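3-polyprenyl-4-hydroxybenzoate decarboxylase and related decarboxylases (Pelotomaculum thermopropionicum, PDB 6H6X) is the prenylated-FMN-dependent UbiD-family enzyme HmfF, which probably decarboxylates 2,5-furandicarboxylic acid to 2-furoic acid and can be run in reverse to carboxylate 2-furoic acid. Local coordinates at residues G258-R262 against S329-H333; Q37-I41 against A292-H296; N147-R152 against L164-L170; R304-L309 against N321-T325. The protein carries 8 engineered substitutions. All coordinates share one frame; numbering follows the deposited sequence.

Contact 1: residues G258-R262 against S329-H333; sequences GEYPR and SCRYH. With 4LU (1-deoxy-5-O-phosphono-1-(3,3,4,5-tetramethyl-9,11-dioxo-2,3,8,9,10,11-hexahydro-7H-quinolino[1,8-fg]pteridin-12-ium-7-y l)-D-ribitol), chain I.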
# COMPACT_ATOMS: atom_id res chain seq x y z
N GLY B 258 10.48 -14.18 18.19
CA GLY B 258 9.80 -13.48 17.08
C GLY B 258 10.61 -13.44 15.75
O GLY B 258 11.73 -12.92 15.70
N GLU B 259 10.04 -13.97 14.65
CA GLU B 259 10.76 -14.19 13.37
C GLU B 259 10.25 -13.30 12.20
O GLU B 259 9.30 -12.55 12.38
CB GLU B 259 10.69 -15.69 12.98
CG GLU B 259 11.93 -16.50 13.37
CD GLU B 259 13.23 -16.11 12.62
OE1 GLU B 259 14.22 -16.85 12.87
OE2 GLU B 259 13.29 -15.11 11.79
N TYR B 260 10.89 -13.43 11.01
CA TYR B 260 10.56 -12.66 9.74
C TYR B 260 9.08 -12.55 9.30
O TYR B 260 8.65 -11.45 8.87
CB TYR B 260 11.42 -13.12 8.50
CG TYR B 260 11.22 -14.57 8.10
CD1 TYR B 260 10.16 -14.97 7.25
CD2 TYR B 260 12.07 -15.58 8.63
CE1 TYR B 260 9.98 -16.32 6.93
CE2 TYR B 260 11.88 -16.92 8.32
CZ TYR B 260 10.84 -17.30 7.47
OH TYR B 260 10.70 -18.63 7.17
N PRO B 261 8.31 -13.69 9.38
CA PRO B 261 6.92 -13.55 8.92
C PRO B 261 5.97 -12.93 9.97
O PRO B 261 4.77 -12.97 9.73
CB PRO B 261 6.53 -15.00 8.55
CG PRO B 261 7.44 -15.88 9.38
CD PRO B 261 8.51 -15.01 10.03
N ARG B 262 6.49 -12.37 11.08
CA ARG B 262 5.69 -11.75 12.18
C ARG B 262 4.93 -12.83 13.00
O ARG B 262 3.82 -12.58 13.53
CB ARG B 262 4.76 -10.59 11.68
CG ARG B 262 5.44 -9.48 10.87
CD ARG B 262 4.50 -8.49 10.13
NE ARG B 262 5.03 -8.14 8.77
CZ ARG B 262 4.51 -7.25 7.90
NH1 ARG B 262 3.42 -6.52 8.20
NH2 ARG B 262 5.11 -7.09 6.70
N SER B 329 7.00 -10.86 3.21
CA SER B 329 8.30 -11.04 3.90
C SER B 329 9.51 -11.14 2.98
O SER B 329 10.52 -11.76 3.34
CB SER B 329 8.25 -12.15 4.94
OG SER B 329 7.02 -11.96 5.71
N CYS B 330 9.45 -10.42 1.85
CA CYS B 330 10.47 -10.46 0.80
C CYS B 330 10.91 -11.89 0.55
O CYS B 330 12.09 -12.22 0.55
CB CYS B 330 11.60 -9.51 1.08
SG CYS B 330 11.06 -7.80 1.32
N ARG B 331 9.92 -12.73 0.26
CA ARG B 331 10.11 -14.15 0.18
C ARG B 331 8.91 -14.90 -0.49
O ARG B 331 9.12 -15.72 -1.37
CB ARG B 331 10.23 -14.64 1.62
CG ARG B 331 10.71 -16.03 1.79
CD ARG B 331 10.58 -16.38 3.26
NE ARG B 331 11.42 -15.58 4.14
CZ ARG B 331 12.63 -15.92 4.55
NH1 ARG B 331 13.19 -17.09 4.19
NH2 ARG B 331 13.31 -15.09 5.34
N TYR B 332 7.69 -14.67 -0.02
CA TYR B 332 6.54 -15.45 -0.39
C TYR B 332 5.82 -14.95 -1.63
O TYR B 332 5.24 -15.77 -2.37
CB TYR B 332 5.49 -15.53 0.79
CG TYR B 332 6.05 -16.19 2.01
CD1 TYR B 332 6.71 -17.41 1.93
CD2 TYR B 332 5.94 -15.61 3.26
CE1 TYR B 332 7.27 -18.00 3.04
CE2 TYR B 332 6.50 -16.20 4.40
CZ TYR B 332 7.15 -17.39 4.28
OH TYR B 332 7.69 -18.06 5.36
N HIS B 333 5.81 -13.61 -1.80
CA HIS B 333 5.14 -12.95 -2.88
C HIS B 333 6.09 -12.31 -3.90
O HIS B 333 6.91 -11.47 -3.51
CB HIS B 333 4.25 -11.85 -2.30
CG HIS B 333 2.99 -12.35 -1.71
ND1 HIS B 333 1.94 -11.51 -1.43
CD2 HIS B 333 2.61 -13.60 -1.34
CE1 HIS B 333 0.97 -12.24 -0.89
NE2 HIS B 333 1.35 -13.51 -0.84
C9 4LU I . 19.18 -14.18 8.15
C8 4LU I . 19.10 -12.82 8.59
C7 4LU I . 18.66 -12.47 9.87
C10 4LU I . 18.73 -17.67 9.48
C6 4LU I . 18.01 -13.55 10.71
N3 4LU I . 19.05 -19.66 11.41
C2 4LU I . 19.32 -19.92 10.09
C13 4LU I . 17.04 -12.06 12.78
C5 4LU I . 17.48 -13.37 12.16
C1 4LU I . 16.88 -15.76 12.15
O2 4LU I . 19.74 -21.08 9.76
N1 4LU I . 19.18 -18.94 9.15
C4 4LU I . 18.60 -18.44 11.84
O4 4LU I . 18.38 -18.23 13.06
C4A 4LU I . 18.41 -17.34 10.82
N5 4LU I . 17.99 -16.02 11.18
C3 4LU I . 16.99 -14.61 12.84
C12 4LU I . 18.84 -13.43 12.93
C5A 4LU I . 18.26 -14.93 10.30
C7M 4LU I . 18.59 -11.00 10.29
C8M 4LU I . 19.61 -11.81 7.60
C9A 4LU I . 18.74 -15.27 8.93
N10 4LU I . 18.62 -16.65 8.50
C1' 4LU I . 18.89 -17.04 7.12
C2' 4LU I . 20.35 -17.38 6.75
O2' 4LU I . 21.31 -16.46 7.28
C3' 4LU I . 20.47 -17.33 5.23
O3' 4LU I . 19.41 -18.10 4.65
C4' 4LU I . 21.85 -17.78 4.74
O4' 4LU I . 22.17 -17.34 3.39
C5' 4LU I . 22.09 -19.28 4.77
O5' 4LU I . 23.44 -19.34 4.26
P 4LU I . 24.10 -20.69 3.65
O2P 4LU I . 25.60 -20.40 3.43
O3P 4LU I . 23.94 -21.77 4.76
O1P 4LU I . 23.35 -20.93 2.34

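Contact 2: residues Q37-I41 against A292-H296; sequences QADGI and ASREH. With 4LU (1-deoxy-5-O-phosphono-1-(3,3,4,5-tetramethyl-9,11-dioxo-2,3,8,9,10,11-hexahydro-7H-quinolino[1,8-fg]pteridin-12-ium-7-y l)-D-ribitol), chain I.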
# COMPACT_ATOMS: atom_id res chain seq x y z
N GLN B 37 9.36 2.33 15.04
CA GLN B 37 8.80 3.61 14.57
C GLN B 37 9.71 4.30 13.58
O GLN B 37 9.27 5.17 12.88
CB GLN B 37 8.50 4.55 15.73
CG GLN B 37 7.44 3.99 16.68
CD GLN B 37 7.31 4.76 17.95
OE1 GLN B 37 7.27 5.97 17.92
NE2 GLN B 37 7.16 4.07 19.07
N ALA B 38 10.97 3.92 13.52
CA ALA B 38 11.89 4.51 12.51
C ALA B 38 12.03 3.62 11.28
O ALA B 38 12.69 4.00 10.33
CB ALA B 38 13.24 4.77 13.16
N ASP B 39 11.40 2.45 11.30
CA ASP B 39 11.61 1.39 10.28
C ASP B 39 11.39 1.98 8.89
O ASP B 39 10.36 2.56 8.62
CB ASP B 39 10.60 0.24 10.55
CG ASP B 39 10.84 -1.01 9.68
OD1 ASP B 39 11.97 -1.27 9.18
OD2 ASP B 39 9.86 -1.77 9.51
N GLY B 40 12.37 1.85 8.03
CA GLY B 40 12.28 2.38 6.69
C GLY B 40 12.51 3.89 6.53
O GLY B 40 12.55 4.35 5.38
N ILE B 41 12.63 4.67 7.62
CA ILE B 41 12.84 6.13 7.44
C ILE B 41 14.28 6.47 7.81
O ILE B 41 14.99 7.08 7.04
CB ILE B 41 11.76 7.07 8.09
CG1 ILE B 41 12.30 7.87 9.30
CG2 ILE B 41 10.47 6.31 8.38
CD1 ILE B 41 11.32 8.85 9.94
N ALA B 292 11.77 -8.88 11.39
CA ALA B 292 10.76 -8.35 10.51
C ALA B 292 10.78 -6.84 10.18
O ALA B 292 9.82 -6.32 9.61
CB ALA B 292 9.38 -8.77 11.01
N SER B 293 11.86 -6.14 10.49
CA SER B 293 12.08 -4.78 10.01
C SER B 293 12.44 -4.81 8.52
O SER B 293 12.76 -5.85 7.95
CB SER B 293 13.23 -4.10 10.78
OG SER B 293 14.45 -4.76 10.53
N ARG B 294 12.42 -3.66 7.89
CA ARG B 294 12.85 -3.48 6.50
C ARG B 294 14.27 -3.91 6.29
O ARG B 294 14.58 -4.55 5.29
CB ARG B 294 12.65 -2.04 6.03
CG ARG B 294 11.17 -1.64 5.82
CD ARG B 294 10.58 -2.53 4.76
NE ARG B 294 9.35 -1.95 4.19
CZ ARG B 294 8.11 -2.27 4.56
NH1 ARG B 294 7.83 -3.19 5.54
NH2 ARG B 294 7.13 -1.68 3.90
N GLU B 295 15.12 -3.65 7.28
CA GLU B 295 16.50 -4.07 7.24
C GLU B 295 16.59 -5.61 7.21
O GLU B 295 17.35 -6.18 6.42
CB GLU B 295 17.25 -3.49 8.44
CG GLU B 295 18.72 -3.84 8.60
CD GLU B 295 19.36 -3.28 9.93
OE1 GLU B 295 18.68 -3.15 11.00
OE2 GLU B 295 20.59 -2.98 9.89
N HIS B 296 15.84 -6.27 8.07
CA HIS B 296 15.82 -7.71 8.09
C HIS B 296 15.28 -8.26 6.76
O HIS B 296 15.92 -9.09 6.14
CB HIS B 296 14.96 -8.22 9.23
CG HIS B 296 14.92 -9.71 9.36
ND1 HIS B 296 13.93 -10.35 10.06
CD2 HIS B 296 15.71 -10.67 8.85
CE1 HIS B 296 14.15 -11.65 10.05
NE2 HIS B 296 15.22 -11.88 9.30
C9 4LU I . 19.18 -14.18 8.15
C8 4LU I . 19.10 -12.82 8.59
C7 4LU I . 18.66 -12.47 9.87
C10 4LU I . 18.73 -17.67 9.48
C6 4LU I . 18.01 -13.55 10.71
N3 4LU I . 19.05 -19.66 11.41
C2 4LU I . 19.32 -19.92 10.09
C13 4LU I . 17.04 -12.06 12.78
C5 4LU I . 17.48 -13.37 12.16
C1 4LU I . 16.88 -15.76 12.15
O2 4LU I . 19.74 -21.08 9.76
N1 4LU I . 19.18 -18.94 9.15
C4 4LU I . 18.60 -18.44 11.84
O4 4LU I . 18.38 -18.23 13.06
C4A 4LU I . 18.41 -17.34 10.82
N5 4LU I . 17.99 -16.02 11.18
C3 4LU I . 16.99 -14.61 12.84
C12 4LU I . 18.84 -13.43 12.93
C5A 4LU I . 18.26 -14.93 10.30
C7M 4LU I . 18.59 -11.00 10.29
C8M 4LU I . 19.61 -11.81 7.60
C9A 4LU I . 18.74 -15.27 8.93
N10 4LU I . 18.62 -16.65 8.50
C1' 4LU I . 18.89 -17.04 7.12
C2' 4LU I . 20.35 -17.38 6.75
O2' 4LU I . 21.31 -16.46 7.28
C3' 4LU I . 20.47 -17.33 5.23
O3' 4LU I . 19.41 -18.10 4.65
C4' 4LU I . 21.85 -17.78 4.74
O4' 4LU I . 22.17 -17.34 3.39
C5' 4LU I . 22.09 -19.28 4.77
O5' 4LU I . 23.44 -19.34 4.26
P 4LU I . 24.10 -20.69 3.65
O2P 4LU I . 25.60 -20.40 3.43
O3P 4LU I . 23.94 -21.77 4.76
O1P 4LU I . 23.35 -20.93 2.34
O HOH W 1 9.04 -4.22 8.07

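Contact 3: residues N147-R152 against L164-L170; sequences NVSIHR and LILPRHL. With MN (manganese (II) ion), chain H; K (potassium ion), chain G; 4LU (1-deoxy-5-O-phosphono-1-(3,3,4,5-tetramethyl-9,11-dioxo-2,3,8,9,10,11-hexahydro-7H-quinolino[1,8-fg]pteridin-12-ium-7-y l)-D-ribitol), chain I.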
# COMPACT_ATOMS: atom_id res chain seq x y z
N ASN B 147 32.36 -20.74 4.84
CA ASN B 147 30.99 -20.27 4.67
C ASN B 147 30.64 -19.17 5.69
O ASN B 147 31.12 -19.19 6.81
CB ASN B 147 30.03 -21.45 4.85
CG ASN B 147 28.62 -21.17 4.33
OD1 ASN B 147 28.38 -21.25 3.11
ND2 ASN B 147 27.66 -20.87 5.25
N VAL B 148 29.76 -18.26 5.29
CA VAL B 148 29.23 -17.23 6.16
C VAL B 148 27.69 -17.30 6.09
O VAL B 148 27.12 -17.41 5.02
CB VAL B 148 29.70 -15.86 5.70
CG1 VAL B 148 29.27 -14.77 6.66
CG2 VAL B 148 31.22 -15.88 5.44
N SER B 149 27.04 -17.22 7.24
CA SER B 149 25.58 -17.10 7.35
C SER B 149 25.22 -16.34 8.63
O SER B 149 26.06 -16.12 9.51
CB SER B 149 24.95 -18.52 7.38
OG SER B 149 25.70 -19.41 8.20
N ILE B 150 23.94 -15.95 8.74
CA ILE B 150 23.48 -15.24 9.93
C ILE B 150 22.47 -16.13 10.64
O ILE B 150 21.49 -16.57 10.04
CB ILE B 150 22.82 -13.89 9.56
CG1 ILE B 150 23.87 -12.95 8.99
CG2 ILE B 150 22.15 -13.25 10.80
CD1 ILE B 150 23.32 -11.58 8.62
N HIS B 151 22.70 -16.33 11.93
CA HIS B 151 21.85 -17.17 12.82
C HIS B 151 21.51 -16.37 14.05
O HIS B 151 22.34 -15.61 14.57
CB HIS B 151 22.60 -18.47 13.21
CG HIS B 151 23.05 -19.25 12.02
ND1 HIS B 151 22.30 -20.26 11.47
CD2 HIS B 151 24.10 -19.06 11.19
CE1 HIS B 151 22.90 -20.70 10.37
NE2 HIS B 151 23.98 -19.98 10.17
N ARG B 152 20.26 -16.49 14.50
CA ARG B 152 19.90 -15.96 15.80
C ARG B 152 20.65 -16.75 16.89
O ARG B 152 20.83 -17.96 16.78
CB ARG B 152 18.41 -15.98 16.02
CG ARG B 152 17.81 -17.34 16.30
CD ARG B 152 16.30 -17.26 16.33
NE ARG B 152 15.73 -18.50 16.87
CZ ARG B 152 14.60 -19.09 16.49
NH1 ARG B 152 13.82 -18.61 15.50
NH2 ARG B 152 14.24 -20.21 17.10
N LEU B 164 19.91 -21.43 16.39
CA LEU B 164 19.06 -22.06 15.39
C LEU B 164 19.88 -22.24 14.13
O LEU B 164 20.35 -21.25 13.56
CB LEU B 164 17.84 -21.19 15.12
CG LEU B 164 17.05 -21.60 13.87
CD1 LEU B 164 16.45 -22.98 14.05
CD2 LEU B 164 15.97 -20.59 13.53
N ILE B 165 20.10 -23.48 13.70
CA ILE B 165 20.75 -23.77 12.43
C ILE B 165 19.76 -24.51 11.51
O ILE B 165 19.45 -25.67 11.73
CB ILE B 165 22.04 -24.61 12.63
CG1 ILE B 165 22.91 -24.07 13.76
CG2 ILE B 165 22.88 -24.67 11.35
CD1 ILE B 165 24.18 -24.87 13.97
N LEU B 166 19.30 -23.84 10.46
CA LEU B 166 18.47 -24.49 9.44
C LEU B 166 19.35 -25.44 8.59
O LEU B 166 20.57 -25.29 8.56
CB LEU B 166 17.79 -23.44 8.56
CG LEU B 166 16.87 -22.47 9.33
CD1 LEU B 166 16.40 -21.31 8.44
CD2 LEU B 166 15.70 -23.21 9.97
N PRO B 167 18.74 -26.45 7.93
CA PRO B 167 19.52 -27.42 7.14
C PRO B 167 20.07 -26.85 5.80
O PRO B 167 19.51 -27.08 4.72
CB PRO B 167 18.51 -28.57 6.92
CG PRO B 167 17.19 -27.87 6.91
CD PRO B 167 17.31 -26.82 7.98
N ARG B 168 21.16 -26.09 5.93
CA ARG B 168 21.84 -25.39 4.82
C ARG B 168 23.36 -25.67 5.02
O ARG B 168 23.73 -26.73 5.53
CB ARG B 168 21.50 -23.88 4.82
CG ARG B 168 20.05 -23.46 4.52
CD ARG B 168 19.70 -23.45 3.02
NE ARG B 168 20.72 -22.81 2.17
CZ ARG B 168 21.14 -23.24 0.97
NH1 ARG B 168 20.64 -24.33 0.39
NH2 ARG B 168 22.08 -22.55 0.32
N HIS B 169 24.26 -24.73 4.69
CA HIS B 169 25.69 -25.04 4.72
C HIS B 169 26.31 -25.23 6.10
O HIS B 169 27.08 -26.16 6.30
CB HIS B 169 26.48 -24.03 3.89
CG HIS B 169 26.06 -24.00 2.46
ND1 HIS B 169 26.29 -22.92 1.63
CD2 HIS B 169 25.39 -24.91 1.71
CE1 HIS B 169 25.79 -23.17 0.44
NE2 HIS B 169 25.24 -24.37 0.45
N LEU B 170 26.01 -24.37 7.07
CA LEU B 170 26.57 -24.53 8.38
C LEU B 170 26.17 -25.88 9.00
O LEU B 170 26.96 -26.53 9.66
CB LEU B 170 26.10 -23.40 9.27
CG LEU B 170 26.67 -23.46 10.69
CD1 LEU B 170 28.20 -23.41 10.65
CD2 LEU B 170 26.10 -22.33 11.53
MN MN H . 27.11 -20.69 1.80
K K G . 25.09 -17.71 3.06
C9 4LU I . 19.18 -14.18 8.15
C8 4LU I . 19.10 -12.82 8.59
C7 4LU I . 18.66 -12.47 9.87
C10 4LU I . 18.73 -17.67 9.48
C6 4LU I . 18.01 -13.55 10.71
N3 4LU I . 19.05 -19.66 11.41
C2 4LU I . 19.32 -19.92 10.09
C13 4LU I . 17.04 -12.06 12.78
C5 4LU I . 17.48 -13.37 12.16
C1 4LU I . 16.88 -15.76 12.15
O2 4LU I . 19.74 -21.08 9.76
N1 4LU I . 19.18 -18.94 9.15
C4 4LU I . 18.60 -18.44 11.84
O4 4LU I . 18.38 -18.23 13.06
C4A 4LU I . 18.41 -17.34 10.82
N5 4LU I . 17.99 -16.02 11.18
C3 4LU I . 16.99 -14.61 12.84
C12 4LU I . 18.84 -13.43 12.93
C5A 4LU I . 18.26 -14.93 10.30
C7M 4LU I . 18.59 -11.00 10.29
C8M 4LU I . 19.61 -11.81 7.60
C9A 4LU I . 18.74 -15.27 8.93
N10 4LU I . 18.62 -16.65 8.50
C1' 4LU I . 18.89 -17.04 7.12
C2' 4LU I . 20.35 -17.38 6.75
O2' 4LU I . 21.31 -16.46 7.28
C3' 4LU I . 20.47 -17.33 5.23
O3' 4LU I . 19.41 -18.10 4.65
C4' 4LU I . 21.85 -17.78 4.74
O4' 4LU I . 22.17 -17.34 3.39
C5' 4LU I . 22.09 -19.28 4.77
O5' 4LU I . 23.44 -19.34 4.26
P 4LU I . 24.10 -20.69 3.65
O2P 4LU I . 25.60 -20.40 3.43
O3P 4LU I . 23.94 -21.77 4.76
O1P 4LU I . 23.35 -20.93 2.34
O HOH W 2 24.20 -21.64 7.10
O HOH W 3 25.25 -20.03 0.44

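Contact 4: residues R304-L309 against N321-T325; sequences REAVLL and NVHLT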
# COMPACT_ATOMS: atom_id res chain seq x y z
N ARG B 304 17.54 -12.76 -2.59
CA ARG B 304 16.58 -13.67 -3.29
C ARG B 304 16.12 -13.03 -4.61
O ARG B 304 15.95 -13.70 -5.56
CB ARG B 304 15.44 -14.10 -2.40
CG ARG B 304 15.86 -14.95 -1.17
CD ARG B 304 14.73 -15.42 -0.24
NE ARG B 304 14.16 -14.37 0.55
CZ ARG B 304 14.60 -13.96 1.77
NH1 ARG B 304 15.65 -14.52 2.31
NH2 ARG B 304 13.99 -12.96 2.45
N GLU B 305 15.93 -11.72 -4.65
CA GLU B 305 15.56 -11.05 -5.89
C GLU B 305 16.63 -11.21 -6.98
O GLU B 305 16.30 -11.40 -8.13
CB GLU B 305 15.28 -9.59 -5.67
CG GLU B 305 13.94 -9.29 -5.04
CD GLU B 305 13.74 -7.79 -4.72
OE1 GLU B 305 14.60 -6.94 -5.08
OE2 GLU B 305 12.68 -7.44 -4.13
N ALA B 306 17.90 -11.13 -6.63
CA ALA B 306 18.96 -11.30 -7.63
C ALA B 306 18.89 -12.65 -8.29
O ALA B 306 19.03 -12.75 -9.49
CB ALA B 306 20.33 -11.12 -7.01
N VAL B 307 18.70 -13.68 -7.49
CA VAL B 307 18.53 -15.04 -7.97
C VAL B 307 17.25 -15.21 -8.77
O VAL B 307 17.27 -15.86 -9.79
CB VAL B 307 18.54 -16.07 -6.82
CG1 VAL B 307 18.02 -17.45 -7.25
CG2 VAL B 307 19.97 -16.18 -6.27
N LEU B 308 16.15 -14.62 -8.30
CA LEU B 308 14.90 -14.65 -9.01
C LEU B 308 15.00 -13.98 -10.42
O LEU B 308 14.48 -14.53 -11.40
CB LEU B 308 13.80 -14.00 -8.19
CG LEU B 308 12.45 -13.76 -8.87
CD1 LEU B 308 11.77 -15.11 -9.11
CD2 LEU B 308 11.54 -12.87 -7.99
N LEU B 309 15.62 -12.80 -10.51
CA LEU B 309 15.82 -12.13 -11.80
C LEU B 309 16.54 -13.02 -12.79
O LEU B 309 16.10 -13.15 -13.94
CB LEU B 309 16.62 -10.83 -11.68
CG LEU B 309 16.75 -9.98 -12.96
CD1 LEU B 309 15.38 -9.62 -13.56
CD2 LEU B 309 17.51 -8.70 -12.63
N ASN B 321 12.01 -6.54 -14.69
CA ASN B 321 12.33 -6.46 -13.25
C ASN B 321 11.55 -7.48 -12.42
O ASN B 321 10.58 -8.09 -12.90
CB ASN B 321 12.06 -5.05 -12.74
CG ASN B 321 13.12 -4.58 -11.70
OD1 ASN B 321 13.92 -5.36 -11.08
ND2 ASN B 321 13.14 -3.28 -11.52
N VAL B 322 12.01 -7.68 -11.19
CA VAL B 322 11.36 -8.55 -10.21
C VAL B 322 11.40 -7.85 -8.85
O VAL B 322 12.28 -7.02 -8.60
CB VAL B 322 12.04 -9.91 -10.15
CG1 VAL B 322 12.11 -10.53 -11.55
CG2 VAL B 322 13.43 -9.83 -9.56
N HIS B 323 10.39 -8.12 -8.04
CA HIS B 323 10.28 -7.60 -6.68
C HIS B 323 9.61 -8.69 -5.78
O HIS B 323 8.52 -9.20 -6.08
CB HIS B 323 9.42 -6.36 -6.70
CG HIS B 323 9.24 -5.72 -5.36
ND1 HIS B 323 8.08 -5.08 -5.00
CD2 HIS B 323 10.09 -5.57 -4.32
CE1 HIS B 323 8.21 -4.57 -3.79
NE2 HIS B 323 9.44 -4.84 -3.36
N LEU B 324 10.29 -9.03 -4.71
CA LEU B 324 9.69 -9.75 -3.59
C LEU B 324 9.13 -8.76 -2.60
O LEU B 324 9.88 -8.04 -1.97
CB LEU B 324 10.71 -10.68 -2.94
CG LEU B 324 11.19 -11.78 -3.85
CD1 LEU B 324 12.41 -12.50 -3.28
CD2 LEU B 324 10.07 -12.79 -4.11
N THR B 325 7.80 -8.68 -2.50
CA THR B 325 7.14 -7.63 -1.72
C THR B 325 7.29 -7.79 -0.18
O THR B 325 7.40 -8.89 0.34
CB THR B 325 5.60 -7.61 -1.95
OG1 THR B 325 5.00 -8.83 -1.40
CG2 THR B 325 5.27 -7.44 -3.43

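Contact 1: residues G258-R262 against S329-H333
Tyr260 lies under the guanidinium of Arg331 in a cation-pi stack that joins the cofactor-binding, Rift-related part of the UbiD fold to its C-terminal part. Tyr260 is the second residue of a type I beta turn, Glu259 to Arg262, and Arg331 sits in the loop between strands 319-324 and 333-338. With chi1 at 61°, the Tyr260 side chain leaves between the backbone N and carbonyl carbon, and CB already approaches Arg331 NH2. Along the ring, CG lies 3.5 Å from NH2 of Arg331. CD1 comes next to Arg331 NE and also borders Ser329 CB at the ring edge. CE1 is the most closely surrounded atom: Arg331 NE stands 3.2 Å from it over the face, while Tyr332 OH meets it in the ring plane at 3.3 Å. CZ lies 3.7 Å from CZ of Arg331, the two planes being only 23° apart, and at the tip Tyr260 OH comes 3.6 Å from Tyr332 OH. The opposite face rests on its own neighbour, Pro261 CD. Beyond the stack, Arg331 NH1 forms a salt bridge to Glu359, which should help keep the guanidinium positioned, and Arg262 pairs with Glu376 of the second subunit. At the first position of the turn, Glu259 OE2 accepts Tyr260 N at 3.0 Å through its anti lone pair, while OE1, also paired with Arg152, approaches cofactor atom C1 to 3.0 Å.

Contact 2: residues Q37-I41 against A292-H296
Asp39 links the N-terminal part of the UbiD fold, just after helix 30-38, to the start of helix 294-315, where the Rift-related and C-terminal parts join: its OD1 accepts Arg294 N at 2.8 Å. The bond is nearly straight, 163°, and uses the syn lone pair of OD1. An anti chi1 of -172°, measured from the backbone N, swings the carboxylate onto the helix start. This is the tight part of the contact: OD1 also sits 3.3 Å from Arg294 CB and touches Ser293 CB. Ser293 is the N-cap, its OG accepting His296 N, so two oxygens from different places in the chain serve the same helix end. Outward, the packing thins. Gly40, exposed to solvent, brings only its CA to within 4.3 Å of Arg294 CG. The other carboxylate oxygen is met by a water, 3.0 Å from Asp39 OD2, which also donates to Ala292 O and accepts from Arg294 NH1. The Arg294 chain bends at chi2 and carries its guanidinium away, toward a salt bridge with Glu376 of the second subunit. On the inner side, Ala292 N donates to His296 ND1 in the ring plane, setting the imidazole against the prenylated flavin, whose methyl C7M lies 3.2 Å from His296 CD2. With a helix N terminus at OD1 and an arginine linked through water to OD2, the Asp39 carboxylate is probably stabilised as an anion.

Contact 3: residues N147-R152 against L164-L170
His151 and Leu164 meet at the pyrimidine end of the prenylated flavin, in the Rift-related FMN-binding part of the UbiD fold. Strand 146-157 lines one side of the pocket; the loop leading into helix 169-179 lines the other. With chi1 at -56°, the His151 ring stands beside its own backbone N, and ND1 donates to Leu164 O at 3.0 Å, in the carbonyl plane. The same carbonyl receives cofactor N3. At the far end of the imidazole, NE2 shares a 2.7 Å hydrogen bond with Ser149 OG, so both ring nitrogens are held, while Leu170 CD2 lies over one face in a CH-pi contact, 3.8 Å from the ring centre. Arg152 leaves at chi1 75° and then runs extended, laying its guanidinium flat over Leu164 CD2; its polar end goes on to a salt bridge with Glu254. The phosphate end is gripped by Arg168 NH2 at O1P and by His169 N, at the helix start, at O3P. Asn147 ND2 donates to O2P, and Val148 O joins the potassium site. Manganese draws the two segments together: Asn147 OD1 binds it at 1.9 Å and His169 ND1 at 2.4 Å, Glu210 being its third protein ligand.

Contact 4: residues R304-L309 against N321-T325
Val322 is the main bump on the strand side, pushing into a hollow on helix 304-309 bounded by Glu305, Leu308 and Leu309, residues three and four apart on neighbouring helical turns. Its three carbons share the work: CB takes Leu308 CD2 at 3.7 Å, CG1 meets Leu309 CD1, and CG2 drops onto the backbone, 3.6 Å from Glu305 O. Two residues on, Leu324 fills the next hollow. Its CD1 presses on Arg304 CB at 3.5 Å, CG lies over the Glu305 CG methylene, and CD2 touches Leu308 CD2, so Leu308 forms the ridge between the two bumps. This is helix-on-sheet packing in the C-terminal alpha/beta part of UbiD: helix 294-315 runs into strand 319-324, an outermost strand of a mixed sheet, and the two short axes pass 8.1 Å apart at 142°, roughly antiparallel. Helix 75-87 backs Leu309 through Leu79, and helix 345-356 backs Leu308 through Ala353. Between the apolar bumps, Glu305 lies alongside the strand. Its chain, extended beyond CG, slides past Leu324 in the opposite direction and delivers OE2 to Leu324 N at 2.9 Å, met on the anti side and 30° out of the carboxylate plane. The same oxygen sits at the edge of the His323 ring, 3.2 Å from CD2, while ND1 of His323 is hydrogen-bonded to Ile372 O.

Overall arrangement
From the N terminus, contact 2 opens at 37-41 and stays open through the cofactor-binding sheet. Contact 3 opens and closes inside that long loop, joining strand 146-157 to the start of helix 169-179. Contact 1 opens at 258-262, before contact 2 closes at 292-296, so these two cross; they touch where Tyr260 packs on His296. Helix 294-315, begun in contact 2, continues into contact 4, a short loop nested within contact 1, which closes at 329-333. There Cys330 O meets Arg304 NH2. Contacts 1, 2 and 3 each have at least one segment at the flavin; contact 2 ties the N-terminal part, and contact 1 the C-terminal part, to the pocket.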